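Long-range contact in phosphatase (Thermotoga maritima, PDB 1NF2), which probably acts as a magnesium-dependent phosphatase of the haloacid dehalogenase (HAD) family: residues R3-L9 with C35-S41. Numbering follows the deposited sequence.
Sequences RVFVFDL and CYVVFAS. With MG (magnesium ion), chain F.
Two neighbouring parallel strands, 4-8 and 36-40, pair in the buried centre of the large sheet, their axes 4.7 Å apart at closest and inclined by 22°. Both backbones are extended and run in register, Val4 beside Tyr36 through Phe7 beside Phe39, with CA atoms 4.6 to 5.0 Å apart. The hydrogen-bond ladder joins Tyr36 N to Arg3 O (3.1 Å), Phe5 N to Tyr36 O (2.9 Å), Val38 N to Phe5 O (2.8 Å), Phe7 N to Val38 O (2.8 Å) and Ala40 N to Phe7 O (3.0 Å). Strand 209-213 binds the other edge of 4-8, and the connection through helices 9-13 and 22-31 makes a beta-alpha-beta crossover of the Rossmann-like HAD core. Val4, Val6, Val38 and Ala40 share one face, with Val6 CG2 3.9 Å from Val38 CB. Phe5, Phe7, Val37 and Phe39 point to the other face, where Phe7 (m) brings CE2 to 3.8 Å from Val37 CG1; helix 22-31 packs on Phe5, Phe7 and Val37, while Phe39 lies against helix 45-55. Past the ladder, Leu9 CD1 meets the Phe39 ring edge at CD2 (3.3 Å). Cys35 is disulfide-bonded to Cys265 at the N-terminal end. At the C-terminal end, where HAD enzymes carry their active site, Asp8 binds magnesium through OD1 (2.5 Å), Asp10 and Asp214 completing the protein ligands, and its OD2 salt-bridges Lys191.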
loop_
_atom_site.group_PDB
_atom_site.type_symbol
_atom_site.label_atom_id
_atom_site.label_comp_id
_atom_site.label_asym_id
_atom_site.label_seq_id
_atom_site.Cartn_x
_atom_site.Cartn_y
_atom_site.Cartn_z
ATOM N N ARG A 3 13.947 -17.889 0.006
ATOM C CA ARG A 3 13.758 -17.780 -1.442
ATOM C C ARG A 3 12.723 -16.732 -1.847
ATOM O O ARG A 3 12.506 -16.505 -3.035
ATOM C CB ARG A 3 13.334 -19.133 -2.021
ATOM C CG ARG A 3 14.294 -20.267 -1.723
ATOM C CD ARG A 3 13.819 -21.574 -2.341
ATOM N NE ARG A 3 14.780 -22.658 -2.161
ATOM C CZ ARG A 3 15.132 -23.163 -0.983
ATOM N NH1 ARG A 3 14.601 -22.681 0.129
ATOM N NH2 ARG A 3 16.012 -24.155 -0.918
ATOM N N VAL A 4 12.092 -16.099 -0.861
ATOM C CA VAL A 4 11.068 -15.087 -1.126
ATOM C C VAL A 4 11.397 -13.850 -0.299
ATOM O O VAL A 4 11.555 -13.928 0.914
ATOM C CB VAL A 4 9.664 -15.625 -0.760
ATOM C CG1 VAL A 4 8.586 -14.560 -1.030
ATOM C CG2 VAL A 4 9.385 -16.886 -1.573
ATOM N N PHE A 5 11.494 -12.713 -0.973
ATOM C CA PHE A 5 11.871 -11.463 -0.332
ATOM C C PHE A 5 10.805 -10.373 -0.496
ATOM O O PHE A 5 10.578 -9.870 -1.591
ATOM C CB PHE A 5 13.218 -11.027 -0.926
ATOM C CG PHE A 5 14.295 -12.081 -0.799
ATOM C CD1 PHE A 5 15.013 -12.227 0.390
ATOM C CD2 PHE A 5 14.536 -12.976 -1.838
ATOM C CE1 PHE A 5 15.950 -13.253 0.546
ATOM C CE2 PHE A 5 15.472 -14.007 -1.695
ATOM C CZ PHE A 5 16.179 -14.148 -0.498
ATOM N N VAL A 6 10.155 -10.018 0.606
ATOM C CA VAL A 6 9.094 -9.011 0.575
ATOM C C VAL A 6 9.577 -7.658 1.104
ATOM O O VAL A 6 10.124 -7.567 2.199
ATOM C CB VAL A 6 7.879 -9.495 1.396
ATOM C CG1 VAL A 6 6.727 -8.491 1.269
ATOM C CG2 VAL A 6 7.444 -10.879 0.896
ATOM N N PHE A 7 9.353 -6.606 0.329
ATOM C CA PHE A 7 9.807 -5.272 0.709
ATOM C C PHE A 7 8.716 -4.203 0.681
ATOM O O PHE A 7 8.015 -4.050 -0.320
ATOM C CB PHE A 7 10.902 -4.786 -0.255
ATOM C CG PHE A 7 12.049 -5.736 -0.433
ATOM C CD1 PHE A 7 13.092 -5.774 0.488
ATOM C CD2 PHE A 7 12.109 -6.565 -1.551
ATOM C CE1 PHE A 7 14.190 -6.626 0.297
ATOM C CE2 PHE A 7 13.204 -7.423 -1.751
ATOM C CZ PHE A 7 14.244 -7.450 -0.824
ATOM N N ASP A 8 8.575 -3.454 1.766
ATOM C CA ASP A 8 7.624 -2.348 1.760
ATOM C C ASP A 8 8.438 -1.304 0.990
ATOM O O ASP A 8 9.670 -1.413 0.919
ATOM C CB ASP A 8 7.344 -1.855 3.185
ATOM C CG ASP A 8 6.276 -0.758 3.241
ATOM O OD1 ASP A 8 5.922 -0.322 4.360
ATOM O OD2 ASP A 8 5.788 -0.325 2.178
ATOM N N LEU A 9 7.773 -0.318 0.396
ATOM C CA LEU A 9 8.473 0.725 -0.355
ATOM C C LEU A 9 8.832 1.900 0.551
ATOM O O LEU A 9 9.975 2.014 0.995
ATOM C CB LEU A 9 7.612 1.203 -1.529
ATOM C CG LEU A 9 8.018 0.741 -2.932
ATOM C CD1 LEU A 9 8.430 -0.712 -2.913
ATOM C CD2 LEU A 9 6.865 0.952 -3.892
ATOM N N CYS A 35 15.214 -16.306 -7.828
ATOM C CA CYS A 35 14.363 -16.117 -6.645
ATOM C C CYS A 35 13.190 -15.131 -6.798
ATOM O O CYS A 35 13.141 -14.339 -7.734
ATOM C CB CYS A 35 15.219 -15.720 -5.434
ATOM S SG CYS A 35 16.115 -17.110 -4.656
ATOM N N TYR A 36 12.254 -15.185 -5.855
ATOM C CA TYR A 36 11.068 -14.328 -5.886
ATOM C C TYR A 36 11.150 -13.046 -5.071
ATOM O O TYR A 36 11.434 -13.072 -3.871
ATOM C CB TYR A 36 9.854 -15.120 -5.400
ATOM C CG TYR A 36 9.455 -16.258 -6.303
ATOM C CD1 TYR A 36 8.686 -16.026 -7.443
ATOM C CD2 TYR A 36 9.837 -17.567 -6.017
ATOM C CE1 TYR A 36 8.303 -17.069 -8.273
ATOM C CE2 TYR A 36 9.458 -18.620 -6.846
ATOM C CZ TYR A 36 8.692 -18.361 -7.970
ATOM O OH TYR A 36 8.306 -19.390 -8.794
ATOM N N VAL A 37 10.867 -11.925 -5.725
ATOM C CA VAL A 37 10.873 -10.631 -5.066
ATOM C C VAL A 37 9.450 -10.061 -5.059
ATOM O O VAL A 37 8.763 -10.087 -6.084
ATOM C CB VAL A 37 11.836 -9.664 -5.782
ATOM C CG1 VAL A 37 11.744 -8.275 -5.173
ATOM C CG2 VAL A 37 13.260 -10.193 -5.662
ATOM N N VAL A 38 9.012 -9.557 -3.904
ATOM C CA VAL A 38 7.664 -8.992 -3.749
ATOM C C VAL A 38 7.667 -7.571 -3.170
ATOM O O VAL A 38 8.329 -7.294 -2.176
ATOM C CB VAL A 38 6.792 -9.882 -2.817
ATOM C CG1 VAL A 38 5.376 -9.309 -2.692
ATOM C CG2 VAL A 38 6.738 -11.303 -3.357
ATOM N N PHE A 39 6.928 -6.672 -3.808
ATOM C CA PHE A 39 6.819 -5.294 -3.347
ATOM C C PHE A 39 5.421 -5.099 -2.753
ATOM O O PHE A 39 4.418 -5.445 -3.380
ATOM C CB PHE A 39 7.034 -4.323 -4.513
ATOM C CG PHE A 39 8.435 -4.345 -5.071
ATOM C CD1 PHE A 39 8.855 -5.374 -5.902
ATOM C CD2 PHE A 39 9.343 -3.351 -4.738
ATOM C CE1 PHE A 39 10.163 -5.410 -6.391
ATOM C CE2 PHE A 39 10.652 -3.379 -5.222
ATOM C CZ PHE A 39 11.063 -4.407 -6.047
ATOM N N ALA A 40 5.355 -4.551 -1.547
ATOM C CA ALA A 40 4.077 -4.333 -0.877
ATOM C C ALA A 40 3.963 -2.885 -0.436
ATOM O O ALA A 40 4.703 -2.432 0.432
ATOM C CB ALA A 40 3.958 -5.264 0.321
ATOM N N SER A 41 3.016 -2.164 -1.019
ATOM C CA SER A 41 2.848 -0.753 -0.703
ATOM C C SER A 41 1.409 -0.319 -0.446
ATOM O O SER A 41 0.459 -1.037 -0.771
ATOM C CB SER A 41 3.408 0.087 -1.853
ATOM O OG SER A 41 3.276 1.469 -1.585
HETATM MG MG MG F . 6.069 2.123 4.852
#